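Local coordinates for DUF4847 domain-containing protein (PDB 4ZGF), which is of unknown function but binds calcium ions and belongs to a calycin-like, lipocalin-related family, at residues Trp11-Trp22 / Lys129-Gln140. Sequence-based numbering, arbitrary orientation.
Sequences WHVVDFYGKANW and KKTYIQFAHNKQ. With BEZ (benzoic acid), chain K; ACT (acetate ion), chain I.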
ATOM      1  N   TRP A  11      -0.866  -8.485   4.095  1.00  5.52           N
ATOM      2  CA  TRP A  11      -1.156  -7.690   2.917  1.00  5.60           C
ATOM      3  C   TRP A  11       0.152  -7.372   2.185  1.00  5.23           C
ATOM      4  O   TRP A  11       1.095  -6.843   2.778  1.00  7.02           O
ATOM      5  CB  TRP A  11      -1.874  -6.389   3.312  1.00  5.80           C
ATOM      6  CG  TRP A  11      -3.300  -6.532   3.742  1.00  5.71           C
ATOM      7  CD1 TRP A  11      -3.777  -6.342   4.999  1.00  6.38           C
ATOM      8  CD2 TRP A  11      -4.439  -6.860   2.923  1.00  5.42           C
ATOM      9  NE1 TRP A  11      -5.146  -6.487   5.017  1.00  6.88           N
ATOM     10  CE2 TRP A  11      -5.578  -6.795   3.752  1.00  6.00           C
ATOM     11  CE3 TRP A  11      -4.601  -7.215   1.578  1.00  6.03           C
ATOM     12  CZ2 TRP A  11      -6.862  -7.028   3.269  1.00  6.83           C
ATOM     13  CZ3 TRP A  11      -5.882  -7.448   1.117  1.00  6.15           C
ATOM     14  CH2 TRP A  11      -6.983  -7.360   1.950  1.00  7.20           C
ATOM     15  N   HIS A  12       0.189  -7.680   0.887  1.00  5.03           N
ATOM     16  CA  HIS A  12       1.350  -7.526   0.030  1.00  5.13           C
ATOM     17  C   HIS A  12       1.084  -6.454  -1.012  1.00  5.05           C
ATOM     18  O   HIS A  12      -0.008  -6.414  -1.594  1.00  5.25           O
ATOM     19  CB  HIS A  12       1.626  -8.863  -0.692  1.00  5.51           C
ATOM     20  CG  HIS A  12       1.968  -9.996   0.201  1.00  5.97           C
ATOM     21  ND1 HIS A  12       3.264 -10.317   0.516  1.00  6.59           N
ATOM     22  CD2 HIS A  12       1.161 -10.877   0.841  1.00  6.91           C
ATOM     23  CE1 HIS A  12       3.231 -11.374   1.294  1.00  7.90           C
ATOM     24  NE2 HIS A  12       1.982 -11.732   1.514  1.00  7.81           N
ATOM     25  N   VAL A  13       2.062  -5.588  -1.292  1.00  5.18           N
ATOM     26  CA  VAL A  13       1.817  -4.499  -2.244  1.00  5.31           C
ATOM     27  C   VAL A  13       1.637  -5.040  -3.671  1.00  4.99           C
ATOM     28  O   VAL A  13       2.397  -5.858  -4.176  1.00  5.77           O
ATOM     29  CB  VAL A  13       2.988  -3.498  -2.218  1.00  5.86           C
ATOM     30  CG1 VAL A  13       2.892  -2.492  -3.343  1.00  6.75           C
ATOM     31  CG2 VAL A  13       3.007  -2.774  -0.893  1.00  6.22           C
ATOM     32  N   VAL A  14       0.585  -4.505  -4.301  1.00  5.08           N
ATOM     33  CA  VAL A  14       0.336  -4.690  -5.739  1.00  5.45           C
ATOM     34  C   VAL A  14       0.970  -3.538  -6.512  1.00  5.48           C
ATOM     35  O   VAL A  14       1.856  -3.752  -7.346  1.00  6.28           O
ATOM     36  CB  VAL A  14      -1.168  -4.848  -6.027  1.00  5.73           C
ATOM     37  CG1 VAL A  14      -1.423  -4.951  -7.527  1.00  6.81           C
ATOM     38  CG2 VAL A  14      -1.733  -6.045  -5.294  1.00  6.47           C
ATOM     39  N   ASP A  15       0.522  -2.298  -6.275  1.00  5.56           N
ATOM     40  CA  ASP A  15       1.111  -1.124  -6.952  1.00  5.71           C
ATOM     41  C   ASP A  15       0.571   0.120  -6.255  1.00  5.54           C
ATOM     42  O   ASP A  15      -0.307   0.055  -5.369  1.00  5.91           O
ATOM     43  CB  ASP A  15       0.738  -1.120  -8.466  1.00  5.83           C
ATOM     44  CG  ASP A  15       1.764  -0.481  -9.403  1.00  5.60           C
ATOM     45  OD1 ASP A  15       2.546   0.383  -8.954  1.00  6.08           O
ATOM     46  OD2 ASP A  15       1.720  -0.849 -10.607  1.00  6.33           O
ATOM     47  N   PHE A  16       1.148   1.233  -6.688  1.00  5.93           N
ATOM     48  CA  PHE A  16       0.653   2.585  -6.391  1.00  6.47           C
ATOM     49  C   PHE A  16      -0.162   3.027  -7.579  1.00  6.87           C
ATOM     50  O   PHE A  16       0.238   2.793  -8.712  1.00 10.43           O
ATOM     51  CB  PHE A  16       1.843   3.524  -6.177  1.00  6.58           C
ATOM     52  CG  PHE A  16       2.706   3.184  -4.989  1.00  6.75           C
ATOM     53  CD1 PHE A  16       3.717   2.245  -5.094  1.00  7.63           C
ATOM     54  CD2 PHE A  16       2.540   3.824  -3.761  1.00  7.53           C
ATOM     55  CE1 PHE A  16       4.532   1.923  -4.007  1.00  8.28           C
ATOM     56  CE2 PHE A  16       3.365   3.528  -2.683  1.00  8.39           C
ATOM     57  CZ  PHE A  16       4.354   2.594  -2.809  1.00  8.86           C
ATOM     58  N   TYR A  17      -1.314   3.652  -7.344  1.00  6.33           N
ATOM     59  CA  TYR A  17      -2.235   4.002  -8.407  1.00  6.54           C
ATOM     60  C   TYR A  17      -2.446   5.504  -8.442  1.00  7.19           C
ATOM     61  O   TYR A  17      -2.598   6.150  -7.395  1.00  8.51           O
ATOM     62  CB  TYR A  17      -3.589   3.300  -8.196  1.00  6.56           C
ATOM     63  CG  TYR A  17      -3.507   1.796  -8.441  1.00  6.05           C
ATOM     64  CD1 TYR A  17      -2.852   0.963  -7.557  1.00  6.17           C
ATOM     65  CD2 TYR A  17      -4.065   1.226  -9.571  1.00  6.11           C
ATOM     66  CE1 TYR A  17      -2.734  -0.389  -7.786  1.00  6.22           C
ATOM     67  CE2 TYR A  17      -3.989  -0.139  -9.807  1.00  6.60           C
ATOM     68  CZ  TYR A  17      -3.312  -0.941  -8.926  1.00  6.52           C
ATOM     69  OH  TYR A  17      -3.158  -2.297  -9.114  1.00  7.62           O
ATOM     70  N   GLY A  18      -2.455   6.060  -9.639  1.00  7.44           N
ATOM     71  CA  GLY A  18      -2.720   7.473  -9.852  1.00  8.23           C
ATOM     72  C   GLY A  18      -3.928   7.684 -10.722  1.00  8.41           C
ATOM     73  O   GLY A  18      -4.569   6.758 -11.207  1.00  9.32           O
ATOM     74  N   LYS A  19      -4.285   8.952 -10.923  0.60  9.44           N
ATOM     75  CA  LYS A  19      -5.462   9.298 -11.738  0.60 10.99           C
ATOM     76  C   LYS A  19      -6.662   8.512 -11.237  0.60  8.92           C
ATOM     77  O   LYS A  19      -7.453   7.982 -12.036  0.60 11.59           O
ATOM     78  CB  LYS A  19      -5.253   9.015 -13.248  0.60 13.81           C
ATOM     79  CG  LYS A  19      -4.080   9.744 -13.875  0.60 17.34           C
ATOM     80  CD  LYS A  19      -3.925   9.434 -15.372  0.60 22.59           C
ATOM     81  CE  LYS A  19      -2.576   9.892 -15.931  0.60 30.25           C
ATOM     82  NZ  LYS A  19      -2.379   9.527 -17.371  0.60 34.90           N
ATOM     83  N   ALA A  20      -6.850   8.449  -9.924  1.00  7.94           N
ATOM     84  CA  ALA A  20      -7.848   7.545  -9.397  1.00  8.08           C
ATOM     85  C   ALA A  20      -9.258   8.021  -9.638  1.00  7.81           C
ATOM     86  O   ALA A  20      -9.539   9.243  -9.672  1.00  8.75           O
ATOM     87  CB  ALA A  20      -7.669   7.326  -7.906  1.00  8.29           C
ATOM     88  N   ASN A  21     -10.145   7.052  -9.767  1.00  7.71           N
ATOM     89  CA  ASN A  21     -11.605   7.255  -9.634  1.00  7.79           C
ATOM     90  C   ASN A  21     -12.000   6.427  -8.428  1.00  7.92           C
ATOM     91  O   ASN A  21     -12.353   5.249  -8.527  1.00  8.71           O
ATOM     92  CB  ASN A  21     -12.344   6.824 -10.886  1.00  8.56           C
ATOM     93  CG  ASN A  21     -13.816   7.162 -10.863  1.00  9.87           C
ATOM     94  OD1 ASN A  21     -14.324   7.702  -9.923  1.00 15.10           O
ATOM     95  ND2 ASN A  21     -14.498   6.900 -11.936  1.00 11.52           N
ATOM     96  N   TRP A  22     -11.888   7.038  -7.254  1.00  7.76           N
ATOM     97  CA  TRP A  22     -12.032   6.326  -5.993  1.00  7.61           C
ATOM     98  C   TRP A  22     -13.388   5.656  -5.849  1.00  7.82           C
ATOM     99  O   TRP A  22     -13.479   4.507  -5.396  1.00  8.68           O
ATOM    100  CB  TRP A  22     -11.760   7.308  -4.848  1.00  8.21           C
ATOM    101  CG  TRP A  22     -11.823   6.712  -3.492  1.00  7.88           C
ATOM    102  CD1 TRP A  22     -12.715   7.020  -2.512  1.00  8.56           C
ATOM    103  CD2 TRP A  22     -10.922   5.748  -2.915  1.00  7.03           C
ATOM    104  NE1 TRP A  22     -12.427   6.329  -1.364  1.00  8.86           N
ATOM    105  CE2 TRP A  22     -11.342   5.524  -1.591  1.00  7.82           C
ATOM    106  CE3 TRP A  22      -9.826   5.036  -3.390  1.00  6.89           C
ATOM    107  CZ2 TRP A  22     -10.694   4.617  -0.743  1.00  7.42           C
ATOM    108  CZ3 TRP A  22      -9.192   4.129  -2.549  1.00  7.17           C
ATOM    109  CH2 TRP A  22      -9.630   3.909  -1.253  1.00  7.41           C
ATOM    110  N   LYS A 129      -8.117  11.728  -2.521  1.00  7.07           N
ATOM    111  CA  LYS A 129      -8.616  10.586  -3.275  1.00  7.16           C
ATOM    112  C   LYS A 129      -8.105  10.520  -4.705  1.00  7.24           C
ATOM    113  O   LYS A 129      -8.732   9.865  -5.538  1.00  8.86           O
ATOM    114  CB  LYS A 129     -10.140  10.463  -3.166  1.00  9.24           C
ATOM    115  CG  LYS A 129     -10.645  10.318  -1.751  1.00 11.63           C
ATOM    116  CD  LYS A 129     -12.170  10.431  -1.636  1.00 12.34           C
ATOM    117  CE  LYS A 129     -12.791  11.776  -2.034  1.00 16.69           C
ATOM    118  NZ  LYS A 129     -14.288  11.656  -1.865  1.00 17.98           N
ATOM    119  N   LYS A 130      -6.950  11.122  -4.989  0.50  7.11           N
ATOM    120  CA  LYS A 130      -6.413  11.110  -6.353  0.50  7.46           C
ATOM    121  C   LYS A 130      -5.510   9.923  -6.620  0.50  6.75           C
ATOM    122  O   LYS A 130      -5.176   9.643  -7.773  0.50  7.50           O
ATOM    123  CB  LYS A 130      -5.582  12.365  -6.624  0.50  8.67           C
ATOM    124  CG  LYS A 130      -6.335  13.673  -6.521  0.50 10.43           C
ATOM    125  CD  LYS A 130      -5.550  14.768  -7.202  0.50 13.07           C
ATOM    126  CE  LYS A 130      -6.082  16.132  -6.851  0.50 14.15           C
ATOM    127  NZ  LYS A 130      -7.467  16.318  -7.371  0.50 14.34           N
ATOM    128  N   THR A 131      -5.055   9.279  -5.554  1.00  6.70           N
ATOM    129  CA  THR A 131      -4.128   8.153  -5.616  1.00  7.13           C
ATOM    130  C   THR A 131      -4.590   7.142  -4.601  1.00  6.09           C
ATOM    131  O   THR A 131      -5.355   7.437  -3.694  1.00  6.79           O
ATOM    132  CB  THR A 131      -2.682   8.601  -5.331  1.00  7.50           C
ATOM    133  OG1 THR A 131      -2.626   9.156  -4.010  1.00  7.99           O
ATOM    134  CG2 THR A 131      -2.156   9.615  -6.340  1.00  8.44           C
ATOM    135  N   TYR A 132      -4.034   5.930  -4.714  1.00  6.62           N
ATOM    136  CA  TYR A 132      -4.163   4.945  -3.635  1.00  6.51           C
ATOM    137  C   TYR A 132      -3.046   3.938  -3.769  1.00  6.30           C
ATOM    138  O   TYR A 132      -2.437   3.792  -4.822  1.00  7.45           O
ATOM    139  CB  TYR A 132      -5.535   4.259  -3.619  1.00  6.71           C
ATOM    140  CG  TYR A 132      -5.977   3.579  -4.891  1.00  6.72           C
ATOM    141  CD1 TYR A 132      -5.657   2.254  -5.170  1.00  7.13           C
ATOM    142  CD2 TYR A 132      -6.746   4.259  -5.820  1.00  7.50           C
ATOM    143  CE1 TYR A 132      -6.089   1.628  -6.326  1.00  7.07           C
ATOM    144  CE2 TYR A 132      -7.151   3.661  -7.001  1.00  8.23           C
ATOM    145  CZ  TYR A 132      -6.839   2.339  -7.258  1.00  7.54           C
ATOM    146  OH  TYR A 132      -7.286   1.784  -8.430  1.00  8.71           O
ATOM    147  N   ILE A 133      -2.806   3.209  -2.676  1.00  6.30           N
ATOM    148  CA  ILE A 133      -1.956   2.008  -2.717  1.00  6.20           C
ATOM    149  C   ILE A 133      -2.909   0.828  -2.592  1.00  5.90           C
ATOM    150  O   ILE A 133      -3.871   0.848  -1.811  1.00  7.00           O
ATOM    151  CB  ILE A 133      -0.857   2.051  -1.654  1.00  7.23           C
ATOM    152  CG1 ILE A 133       0.042   0.823  -1.763  1.00  7.74           C
ATOM    153  CG2 ILE A 133      -1.398   2.283  -0.251  1.00  7.56           C
ATOM    154  CD1 ILE A 133       1.304   0.922  -0.910  1.00  9.07           C
ATOM    155  N   GLN A 134      -2.616  -0.233  -3.357  0.50  5.85           N
ATOM    156  CA  GLN A 134      -3.415  -1.454  -3.336  0.50  5.81           C
ATOM    157  C   GLN A 134      -2.568  -2.622  -2.865  0.50  5.53           C
ATOM    158  O   GLN A 134      -1.415  -2.790  -3.314  0.50  6.00           O
ATOM    159  CB  GLN A 134      -4.024  -1.747  -4.712  0.50  6.29           C
ATOM    160  CG  GLN A 134      -4.994  -2.932  -4.710  0.50  6.74           C
ATOM    161  CD  GLN A 134      -5.756  -3.162  -6.006  0.50  7.38           C
ATOM    162  OE1 GLN A 134      -5.186  -3.208  -7.099  0.50  9.65           O
ATOM    163  NE2 GLN A 134      -7.055  -3.355  -5.881  0.50  6.32           N
ATOM    164  N   PHE A 135      -3.174  -3.438  -2.011  1.00  5.80           N
ATOM    165  CA  PHE A 135      -2.568  -4.672  -1.506  1.00  5.64           C
ATOM    166  C   PHE A 135      -3.449  -5.878  -1.849  1.00  5.55           C
ATOM    167  O   PHE A 135      -4.653  -5.749  -2.061  1.00  6.52           O
ATOM    168  CB  PHE A 135      -2.497  -4.641   0.030  1.00  5.52           C
ATOM    169  CG  PHE A 135      -1.705  -3.507   0.622  1.00  5.75           C
ATOM    170  CD1 PHE A 135      -2.287  -2.282   0.868  1.00  7.25           C
ATOM    171  CD2 PHE A 135      -0.374  -3.678   1.003  1.00  6.35           C
ATOM    172  CE1 PHE A 135      -1.541  -1.264   1.472  1.00  8.79           C
ATOM    173  CE2 PHE A 135       0.341  -2.665   1.599  1.00  7.95           C
ATOM    174  CZ  PHE A 135      -0.251  -1.482   1.845  1.00  9.02           C
ATOM    175  N   ALA A 136      -2.809  -7.045  -1.836  1.00  5.53           N
ATOM    176  CA  ALA A 136      -3.473  -8.341  -1.968  1.00  5.90           C
ATOM    177  C   ALA A 136      -2.972  -9.288  -0.874  1.00  5.65           C
ATOM    178  O   ALA A 136      -1.973  -8.995  -0.196  1.00  6.12           O
ATOM    179  CB  ALA A 136      -3.176  -8.952  -3.349  1.00  7.24           C
ATOM    180  N   HIS A 137      -3.617 -10.446  -0.716  1.00  5.69           N
ATOM    181  CA  HIS A 137      -3.175 -11.403   0.295  1.00  5.96           C
ATOM    182  C   HIS A 137      -2.142 -12.418  -0.177  1.00  6.53           C
ATOM    183  O   HIS A 137      -1.768 -13.314   0.547  1.00  9.02           O
ATOM    184  CB  HIS A 137      -4.344 -12.136   0.909  1.00  6.46           C
ATOM    185  CG  HIS A 137      -5.132 -11.325   1.900  1.00  6.73           C
ATOM    186  ND1 HIS A 137      -4.534 -10.678   2.970  1.00  6.61           N
ATOM    187  CD2 HIS A 137      -6.451 -11.098   2.019  1.00  8.15           C
ATOM    188  CE1 HIS A 137      -5.465 -10.119   3.709  1.00  7.52           C
ATOM    189  NE2 HIS A 137      -6.630 -10.343   3.154  1.00  8.09           N
ATOM    190  N   ASN A 138      -1.641 -12.248  -1.390  1.00  7.57           N
ATOM    191  CA  ASN A 138      -0.559 -13.046  -1.954  1.00  7.60           C
ATOM    192  C   ASN A 138       0.532 -12.141  -2.454  1.00  7.20           C
ATOM    193  O   ASN A 138       0.247 -11.055  -2.991  1.00  7.33           O
ATOM    194  CB  ASN A 138      -1.062 -13.902  -3.090  1.00  9.41           C
ATOM    195  CG  ASN A 138      -2.067 -14.879  -2.594  1.00 10.78           C
ATOM    196  OD1 ASN A 138      -1.734 -15.841  -1.879  1.00 13.00           O
ATOM    197  ND2 ASN A 138      -3.327 -14.591  -2.858  1.00 12.59           N
ATOM    198  N   LYS A 139       1.775 -12.589  -2.303  1.00  7.46           N
ATOM    199  CA  LYS A 139       2.889 -11.871  -2.891  1.00  6.89           C
ATOM    200  C   LYS A 139       2.793 -11.880  -4.397  1.00  6.30           C
ATOM    201  O   LYS A 139       2.541 -12.917  -5.018  1.00  7.25           O
ATOM    202  CB  LYS A 139       4.182 -12.500  -2.407  1.00  7.27           C
ATOM    203  CG  LYS A 139       5.426 -11.720  -2.792  1.00  7.38           C
ATOM    204  CD  LYS A 139       6.679 -12.310  -2.180  1.00  8.30           C
ATOM    205  CE  LYS A 139       7.915 -11.502  -2.481  1.00  8.93           C
ATOM    206  NZ  LYS A 139       9.037 -11.893  -1.650  1.00 10.59           N
ATOM    207  N   GLN A 140       2.975 -10.719  -5.003  1.00  5.91           N
ATOM    208  CA  GLN A 140       2.982 -10.623  -6.456  1.00  5.92           C
ATOM    209  C   GLN A 140       4.308 -11.143  -6.992  1.00  6.02           C
ATOM    210  O   GLN A 140       5.344 -11.043  -6.329  1.00  7.52           O
ATOM    211  CB  GLN A 140       2.760  -9.175  -6.880  1.00  6.75           C
ATOM    212  CG  GLN A 140       1.534  -8.524  -6.264  1.00  7.21           C
ATOM    213  CD  GLN A 140       0.271  -9.288  -6.554  1.00  6.83           C
ATOM    214  OE1 GLN A 140      -0.261  -9.213  -7.681  1.00  7.13           O
ATOM    215  NE2 GLN A 140      -0.202 -10.086  -5.625  1.00  7.99           N
TER
HETATM  216  C   BEZ K 210      -3.565 -11.758  -5.475  1.00 11.40           C
HETATM  217  O1  BEZ K 210      -2.341 -11.955  -5.802  1.00 12.01           O
HETATM  218  O2  BEZ K 210      -4.212 -12.488  -4.630  1.00 11.63           O
HETATM  219  C1  BEZ K 210      -4.299 -10.612  -6.120  1.00 10.98           C
HETATM  220  C2  BEZ K 210      -5.706 -10.481  -5.979  1.00 11.51           C
HETATM  221  C3  BEZ K 210      -6.336  -9.366  -6.543  1.00 12.09           C
HETATM  222  C4  BEZ K 210      -5.622  -8.369  -7.225  1.00 11.82           C
HETATM  223  C5  BEZ K 210      -4.182  -8.483  -7.370  1.00 10.75           C
HETATM  224  C6  BEZ K 210      -3.581  -9.613  -6.816  1.00 10.69           C
HETATM  225  C   ACT I 208      11.976  -9.651  -2.307  1.00 13.43           C
HETATM  226  O   ACT I 208      12.597 -10.115  -1.313  1.00 18.72           O
HETATM  227  OXT ACT I 208      10.887 -10.130  -2.714  1.00 14.16           O
HETATM  228  CH3 ACT I 208      12.533  -8.492  -3.087  1.00 17.21           C
HETATM  229  O   HOH W   1       3.563  -8.335  -3.514  1.00  5.97           O
HETATM  230  O   HOH W   2      -3.137  11.282  -9.556  1.00 21.10           O
HETATM  231  O   HOH W   3     -11.084   9.832  -7.097  1.00 13.08           O
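Trp11 and His137 stack face to face where strand 11-21 pairs with strand 132-136 and the loop that follows it, an antiparallel pairing of the first and last strands in the curled sheet of this calycin-clan protein. A classic beta bulge marks the pairing: Gln134 O accepts from Val14 N (2.8 Å) while Gln134 N donates to Asp15 O (3.1 Å), so two residues of one strand face one of the other.

Followed outward, Trp11 CB rests on Phe135 CB, CE3 lies against the same CB and the Ala136 carbonyl, and CD2 and CE2 lie against His137 CE1, CE2 at 3.3 Å. Farther out CZ2, CZ3 and CH2 lie against His137 NE2, CH2 at 3.2 Å. The six-membered and imidazole centroids are 3.6 Å apart with planes inclined by 22°, which defines the stack. His137 is also tethered, ND1 bonding to Thr10 O, while Trp11 NE1 bonds to Phe6 O. Replacing Trp11 by an alanine would probably leave one face of the His137 imidazole without its stacking partner and open a gap beside Phe135.

Beyond the bulge Tyr17 and Tyr132 lie on the same face. A chi1 of 55° holds Tyr132 CG between its backbone N and carbonyl carbon, and the ring lies with one face over Tyr17 CB, 3.5 Å from centroid to CB. The Tyr17 and Tyr132 planes are 9° apart but slid, so the rings barely overlap. Trp22 extends the cluster, CZ3 touching Tyr132 CB, and Lys129 CG sits over the five-membered ring of Trp22 in a CH-pi contact.

Toward the C-terminus, Ala136, Asn138 and Gln140 line the benzoic acid pocket: Asn138 ND2 donates to one carboxyl oxygen, O2, and Gln140 NE2 donates a hydrogen bond to the other, O1, at 2.8 Å.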